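Local coordinates for exosome complex exonuclease RRP46 homolog (Oryza sativa Japonica Group, PDB 3HKM), which binds single-stranded RNA and double-stranded DNA, shows phosphorolytic RNase and hydrolytic DNase activities in vitro, and is a probable component of the exosome core complex, at residues L14-C19 with R221-F225; L163-A167 with H200-S204. One frame throughout, in Å; residues are numbered along the deposited sequence.

Contact 1 (L14-C19 with R221-F225)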
ATOM      1  N   LEU A  14       1.205  -2.563  15.295  1.00 23.21           N
ATOM      2  CA  LEU A  14       1.883  -2.236  14.051  1.00 21.29           C
ATOM      3  C   LEU A  14       3.376  -2.014  14.311  1.00 22.54           C
ATOM      4  O   LEU A  14       3.758  -1.410  15.312  1.00 20.93           O
ATOM      5  CB  LEU A  14       1.264  -0.980  13.428  1.00 20.65           C
ATOM      6  CG  LEU A  14      -0.245  -1.017  13.177  1.00 20.82           C
ATOM      7  CD1 LEU A  14      -0.759   0.330  12.678  1.00 19.67           C
ATOM      8  CD2 LEU A  14      -0.573  -2.126  12.185  1.00 21.50           C
ATOM      9  N   ARG A  15       4.224  -2.512  13.422  1.00 20.99           N
ATOM     10  CA  ARG A  15       5.650  -2.280  13.591  1.00 22.23           C
ATOM     11  C   ARG A  15       5.899  -0.786  13.379  1.00 22.26           C
ATOM     12  O   ARG A  15       5.078  -0.102  12.763  1.00 20.61           O
ATOM     13  CB  ARG A  15       6.467  -3.158  12.643  1.00 21.95           C
ATOM     14  CG  ARG A  15       6.552  -2.660  11.225  1.00 22.15           C
ATOM     15  CD  ARG A  15       6.121  -3.745  10.235  1.00 21.39           C
ATOM     16  NE  ARG A  15       7.065  -4.834  10.064  1.00 20.88           N
ATOM     17  CZ  ARG A  15       7.100  -5.606   8.982  1.00 19.68           C
ATOM     18  NH1 ARG A  15       6.238  -5.408   7.990  1.00 17.28           N
ATOM     19  NH2 ARG A  15       7.994  -6.571   8.888  1.00 20.85           N
ATOM     20  N   PRO A  16       7.006  -0.261  13.923  1.00 21.58           N
ATOM     21  CA  PRO A  16       7.204   1.189  13.797  1.00 21.51           C
ATOM     22  C   PRO A  16       7.342   1.603  12.327  1.00 19.01           C
ATOM     23  O   PRO A  16       8.158   1.020  11.615  1.00 21.00           O
ATOM     24  CB  PRO A  16       8.512   1.431  14.553  1.00 20.73           C
ATOM     25  CG  PRO A  16       8.644   0.235  15.490  1.00 24.58           C
ATOM     26  CD  PRO A  16       8.067  -0.909  14.712  1.00 21.25           C
ATOM     27  N   PHE A  17       6.543   2.564  11.876  1.00 18.39           N
ATOM     28  CA  PHE A  17       6.680   3.076  10.508  1.00 19.44           C
ATOM     29  C   PHE A  17       7.357   4.445  10.465  1.00 19.50           C
ATOM     30  O   PHE A  17       7.423   5.164  11.470  1.00 19.10           O
ATOM     31  CB  PHE A  17       5.340   3.112   9.763  1.00 19.51           C
ATOM     32  CG  PHE A  17       4.195   3.605  10.597  1.00 21.26           C
ATOM     33  CD1 PHE A  17       3.537   2.748  11.470  1.00 19.84           C
ATOM     34  CD2 PHE A  17       3.773   4.919  10.509  1.00 20.18           C
ATOM     35  CE1 PHE A  17       2.487   3.192  12.245  1.00 18.40           C
ATOM     36  CE2 PHE A  17       2.720   5.376  11.285  1.00 20.78           C
ATOM     37  CZ  PHE A  17       2.073   4.509  12.155  1.00 21.06           C
ATOM     38  N   SER A  18       7.864   4.791   9.287  1.00 19.49           N
ATOM     39  CA  SER A  18       8.652   6.001   9.113  1.00 19.14           C
ATOM     40  C   SER A  18       8.593   6.424   7.661  1.00 18.15           C
ATOM     41  O   SER A  18       8.205   5.638   6.804  1.00 18.53           O
ATOM     42  CB  SER A  18      10.100   5.739   9.512  1.00 16.97           C
ATOM     43  OG  SER A  18      10.658   4.687   8.747  1.00 16.70           O
ATOM     44  N   CYS A  19       8.972   7.662   7.373  1.00 18.75           N
ATOM     45  CA  CYS A  19       8.953   8.123   5.988  1.00 20.02           C
ATOM     46  C   CYS A  19       9.807   9.361   5.769  1.00 21.37           C
ATOM     47  O   CYS A  19       9.630  10.378   6.434  1.00 22.38           O
ATOM     48  CB  CYS A  19       7.516   8.396   5.517  1.00 18.14           C
ATOM     49  SG  CYS A  19       7.398   8.943   3.793  1.00 19.89           S
ATOM     50  N   ARG A 221      -3.976   4.741  13.219  1.00 22.10           N
ATOM     51  CA  ARG A 221      -2.585   5.046  13.549  1.00 23.30           C
ATOM     52  C   ARG A 221      -1.806   5.445  12.292  1.00 21.63           C
ATOM     53  O   ARG A 221      -1.000   6.377  12.321  1.00 19.99           O
ATOM     54  CB  ARG A 221      -1.906   3.858  14.248  1.00 21.48           C
ATOM     55  CG  ARG A 221      -2.198   3.772  15.742  1.00 24.40           C
ATOM     56  CD  ARG A 221      -1.336   2.721  16.439  1.00 23.24           C
ATOM     57  NE  ARG A 221      -1.733   2.513  17.833  1.00 27.28           N
ATOM     58  CZ  ARG A 221      -1.166   3.114  18.881  1.00 27.01           C
ATOM     59  NH1 ARG A 221      -0.168   3.967  18.704  1.00 26.08           N
ATOM     60  NH2 ARG A 221      -1.600   2.865  20.112  1.00 27.97           N
ATOM     61  N   ILE A 222      -2.060   4.742  11.191  1.00 19.17           N
ATOM     62  CA  ILE A 222      -1.382   5.025   9.930  1.00 18.34           C
ATOM     63  C   ILE A 222      -1.854   6.335   9.286  1.00 18.87           C
ATOM     64  O   ILE A 222      -1.043   7.109   8.773  1.00 17.91           O
ATOM     65  CB  ILE A 222      -1.558   3.883   8.912  1.00 17.94           C
ATOM     66  CG1 ILE A 222      -0.961   2.576   9.438  1.00 18.80           C
ATOM     67  CG2 ILE A 222      -0.903   4.247   7.591  1.00 16.75           C
ATOM     68  CD1 ILE A 222      -1.317   1.384   8.579  1.00 15.05           C
ATOM     69  N   SER A 223      -3.161   6.580   9.306  1.00 20.41           N
ATOM     70  CA  SER A 223      -3.701   7.814   8.727  1.00 20.54           C
ATOM     71  C   SER A 223      -3.413   9.062   9.585  1.00 19.75           C
ATOM     72  O   SER A 223      -3.254  10.156   9.045  1.00 21.02           O
ATOM     73  CB  SER A 223      -5.195   7.676   8.394  1.00 20.70           C
ATOM     74  OG  SER A 223      -5.974   7.456   9.557  1.00 20.06           O
ATOM     75  N   ASP A 224      -3.333   8.899  10.905  1.00 20.31           N
ATOM     76  CA  ASP A 224      -2.938   9.993  11.797  1.00 20.66           C
ATOM     77  C   ASP A 224      -1.500  10.418  11.482  1.00 21.10           C
ATOM     78  O   ASP A 224      -1.134  11.577  11.645  1.00 23.10           O
ATOM     79  CB  ASP A 224      -3.025   9.580  13.277  1.00 21.63           C
ATOM     80  CG  ASP A 224      -4.464   9.410  13.784  1.00 24.80           C
ATOM     81  OD1 ASP A 224      -5.429   9.760  13.065  1.00 24.42           O
ATOM     82  OD2 ASP A 224      -4.621   8.920  14.928  1.00 23.96           O
ATOM     83  N   PHE A 225      -0.690   9.455  11.048  1.00 21.48           N
ATOM     84  CA  PHE A 225       0.685   9.692  10.609  1.00 20.87           C
ATOM     85  C   PHE A 225       0.689  10.481   9.291  1.00 22.49           C
ATOM     86  O   PHE A 225       1.367  11.514   9.163  1.00 21.82           O
ATOM     87  CB  PHE A 225       1.392   8.336  10.441  1.00 20.84           C
ATOM     88  CG  PHE A 225       2.850   8.427  10.049  1.00 21.78           C
ATOM     89  CD1 PHE A 225       3.787   8.987  10.903  1.00 21.45           C
ATOM     90  CD2 PHE A 225       3.286   7.901   8.843  1.00 22.33           C
ATOM     91  CE1 PHE A 225       5.126   9.050  10.552  1.00 21.61           C
ATOM     92  CE2 PHE A 225       4.625   7.961   8.483  1.00 21.31           C
ATOM     93  CZ  PHE A 225       5.546   8.543   9.338  1.00 20.99           C
TER
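An apolar, aromatic contact near the protein surface joins strand 17-21, at one edge of the mixed five-stranded sheet of the RNase PH fold, to the long helix 205-229 near the end of the modelled chain. Strand 17-19 and helix 221-225 run nearly parallel, their axes 10.4 Å apart and crossing at -21°; no hydrogen bond crosses between the segments, and the space between the axes is filled mainly by side chains. Phe17 is the centre of it: its ring edge meets the face of the Phe225 ring in a T-shaped pair, centroids 4.8 Å apart and planes at 79°. The same ring reaches the helix backbone, with Phe17 CZ 3.6 Å from Arg221 O. At the N-terminal end, Leu14 CD1 packs 3.9 Å from Ile222 CG1 and 4.0 Å from Arg221 CB; Ile222 also touches Val139 and Ile141 of strand 138-145, tying this layer to the second sheet. The backbone of Ser18 pairs with Ala34 of strand 29-35, whose neighbouring Trp33 also meets the Phe225 ring. Because Ser18 turns its CB away from the helix while Phe17 and Cys19 turn theirs toward it, the alternation of the strand brings Cys19 CB to 4.2 Å from Phe225 CE2.

Contact 2 (L163-A167 with H200-S204)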
ATOM      1  N   LEU A 163       1.952 -18.784   9.390  1.00 27.23           N
ATOM      2  CA  LEU A 163       0.492 -18.808   9.347  1.00 27.57           C
ATOM      3  C   LEU A 163      -0.092 -19.460   8.089  1.00 26.66           C
ATOM      4  O   LEU A 163       0.621 -19.684   7.106  1.00 25.15           O
ATOM      5  CB  LEU A 163      -0.067 -17.397   9.522  1.00 28.58           C
ATOM      6  CG  LEU A 163      -0.036 -16.821  10.940  1.00 27.90           C
ATOM      7  CD1 LEU A 163       1.377 -16.739  11.472  1.00 28.37           C
ATOM      8  CD2 LEU A 163      -0.701 -15.454  10.956  1.00 28.14           C
ATOM      9  N   LYS A 164      -1.395 -19.757   8.144  1.00 25.91           N
ATOM     10  CA  LYS A 164      -2.113 -20.406   7.043  1.00 26.74           C
ATOM     11  C   LYS A 164      -3.180 -19.508   6.428  1.00 25.52           C
ATOM     12  O   LYS A 164      -3.717 -19.806   5.370  1.00 21.96           O
ATOM     13  CB  LYS A 164      -2.768 -21.711   7.510  1.00 28.52           C
ATOM     14  CG  LYS A 164      -1.943 -22.972   7.239  1.00 30.72           C
ATOM     15  CD  LYS A 164      -2.866 -24.155   6.948  1.00 34.17           C
ATOM     16  CE  LYS A 164      -3.894 -24.379   8.070  1.00 34.50           C
ATOM     17  NZ  LYS A 164      -5.179 -24.997   7.574  1.00 32.71           N
ATOM     18  N   SER A 165      -3.493 -18.416   7.113  1.00 26.21           N
ATOM     19  CA  SER A 165      -4.513 -17.488   6.663  1.00 25.44           C
ATOM     20  C   SER A 165      -3.955 -16.086   6.731  1.00 24.62           C
ATOM     21  O   SER A 165      -3.189 -15.759   7.632  1.00 22.77           O
ATOM     22  CB  SER A 165      -5.750 -17.557   7.567  1.00 24.90           C
ATOM     23  OG  SER A 165      -6.268 -18.870   7.690  1.00 25.16           O
ATOM     24  N   PHE A 166      -4.342 -15.254   5.774  1.00 25.53           N
ATOM     25  CA  PHE A 166      -4.133 -13.824   5.928  1.00 26.02           C
ATOM     26  C   PHE A 166      -4.813 -12.961   4.867  1.00 23.53           C
ATOM     27  O   PHE A 166      -5.263 -13.451   3.837  1.00 24.68           O
ATOM     28  CB  PHE A 166      -2.647 -13.474   6.110  1.00 26.96           C
ATOM     29  CG  PHE A 166      -1.766 -13.885   4.975  1.00 26.36           C
ATOM     30  CD1 PHE A 166      -0.878 -14.942   5.122  1.00 26.85           C
ATOM     31  CD2 PHE A 166      -1.791 -13.192   3.777  1.00 26.84           C
ATOM     32  CE1 PHE A 166      -0.046 -15.313   4.083  1.00 29.79           C
ATOM     33  CE2 PHE A 166      -0.960 -13.556   2.727  1.00 29.89           C
ATOM     34  CZ  PHE A 166      -0.084 -14.620   2.881  1.00 30.82           C
ATOM     35  N   ALA A 167      -4.901 -11.672   5.157  1.00 21.82           N
ATOM     36  CA  ALA A 167      -5.628 -10.753   4.310  1.00 21.86           C
ATOM     37  C   ALA A 167      -4.820  -9.480   4.125  1.00 20.98           C
ATOM     38  O   ALA A 167      -4.169  -9.009   5.045  1.00 20.42           O
ATOM     39  CB  ALA A 167      -6.974 -10.437   4.932  1.00 20.73           C
ATOM     40  N   HIS A 200      -5.349 -14.704   1.335  1.00 21.50           N
ATOM     41  CA  HIS A 200      -4.496 -15.782   0.858  1.00 23.64           C
ATOM     42  C   HIS A 200      -4.527 -16.932   1.848  1.00 25.71           C
ATOM     43  O   HIS A 200      -4.132 -16.772   3.004  1.00 26.96           O
ATOM     44  CB  HIS A 200      -3.050 -15.306   0.701  1.00 25.16           C
ATOM     45  CG  HIS A 200      -2.864 -14.224  -0.323  1.00 24.99           C
ATOM     46  ND1 HIS A 200      -2.719 -14.487  -1.669  1.00 24.04           N
ATOM     47  CD2 HIS A 200      -2.779 -12.878  -0.192  1.00 23.88           C
ATOM     48  CE1 HIS A 200      -2.557 -13.351  -2.323  1.00 24.61           C
ATOM     49  NE2 HIS A 200      -2.592 -12.360  -1.451  1.00 23.24           N
ATOM     50  N   GLY A 201      -4.987 -18.093   1.392  1.00 25.86           N
ATOM     51  CA  GLY A 201      -5.054 -19.267   2.241  1.00 24.50           C
ATOM     52  C   GLY A 201      -6.429 -19.384   2.858  1.00 25.26           C
ATOM     53  O   GLY A 201      -7.304 -18.577   2.549  1.00 26.13           O
ATOM     54  N   VAL A 202      -6.623 -20.373   3.728  1.00 25.52           N
ATOM     55  CA  VAL A 202      -7.947 -20.622   4.295  1.00 24.42           C
ATOM     56  C   VAL A 202      -8.464 -19.396   5.024  1.00 27.08           C
ATOM     57  O   VAL A 202      -7.746 -18.757   5.796  1.00 27.68           O
ATOM     58  CB  VAL A 202      -7.977 -21.827   5.252  1.00 25.10           C
ATOM     59  CG1 VAL A 202      -7.358 -21.466   6.588  1.00 27.85           C
ATOM     60  CG2 VAL A 202      -9.408 -22.276   5.463  1.00 28.01           C
ATOM     61  N   MET A 203      -9.717 -19.056   4.771  1.00 25.28           N
ATOM     62  CA  MET A 203     -10.289 -17.904   5.427  1.00 25.89           C
ATOM     63  C   MET A 203     -11.776 -18.123   5.590  1.00 23.85           C
ATOM     64  O   MET A 203     -12.551 -17.953   4.648  1.00 23.03           O
ATOM     65  CB  MET A 203      -9.989 -16.622   4.640  1.00 24.72           C
ATOM     66  CG  MET A 203     -10.454 -15.329   5.313  1.00 24.78           C
ATOM     67  SD  MET A 203      -9.404 -14.749   6.657  1.00 27.03           S
ATOM     68  CE  MET A 203      -7.985 -14.162   5.755  1.00 25.45           C
ATOM     69  N   SER A 204     -12.158 -18.534   6.790  1.00 20.86           N
ATOM     70  CA  SER A 204     -13.556 -18.563   7.162  1.00 25.15           C
ATOM     71  C   SER A 204     -14.085 -17.135   7.158  1.00 24.85           C
ATOM     72  O   SER A 204     -13.310 -16.180   7.224  1.00 25.39           O
ATOM     73  CB  SER A 204     -13.722 -19.166   8.555  1.00 26.91           C
ATOM     74  OG  SER A 204     -13.136 -18.332   9.539  1.00 26.20           O
TER
HETATM   75  O   HOH W   1      -4.004 -22.138   3.976  1.00 22.30           O
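Strands 165-172 and 197-201 meet here at the edge of the antiparallel four-stranded sheet. Phe166 and His200 exchange two hydrogen bonds: His200 N gives a good one to Phe166 O (2.8 Å, 164°), Phe166 N a longer, bent one to His200 O (3.2 Å, 137°). Beside this pair, Ser165 OG donates to Val202 O at a very short 2.4 Å, and a water bridges the backbones of Lys164 and Val202, donating to Lys164 O (2.7 Å) and accepting from Val202 N (3.2 Å). Gly201 CA also lies 3.4 Å from Lys164 O in a CA-H...O contact; a CB at this position would clash with that oxygen. Met203 CE packs 3.9 Å from Ala167 CB, and Ser204 OG caps Asp207 N at the start of helix 205-229. The carbonyls of Lys164, Phe166, His200 and Val202 are all engaged, two by backbone, one by side chain and one by solvent, so the turn after the edge strand is joined to 163-167 through a serine hydroxyl and a water, beyond the backbone bonds of the strands.

Helix 205-229 relates the two sites: contact 2 holds the edge strand and turn leading into its start, contact 1 packs one of its later turns. Their centres are 24 Å apart and their nearest atoms about 11 Å, so they do not touch, and each involves an outer strand of a different sheet. Contact 1 is a surface contact and contact 2 partly buried, though contact 2 lies farther from the chain centre (19 Å against 12 Å). Helix against strand leaves contact 1 to rings and aliphatic groups, whereas strand beside strand in contact 2 brings polar backbone groups together, met by backbone bonds, a serine hydroxyl and a water, with a small apolar touch from Met203.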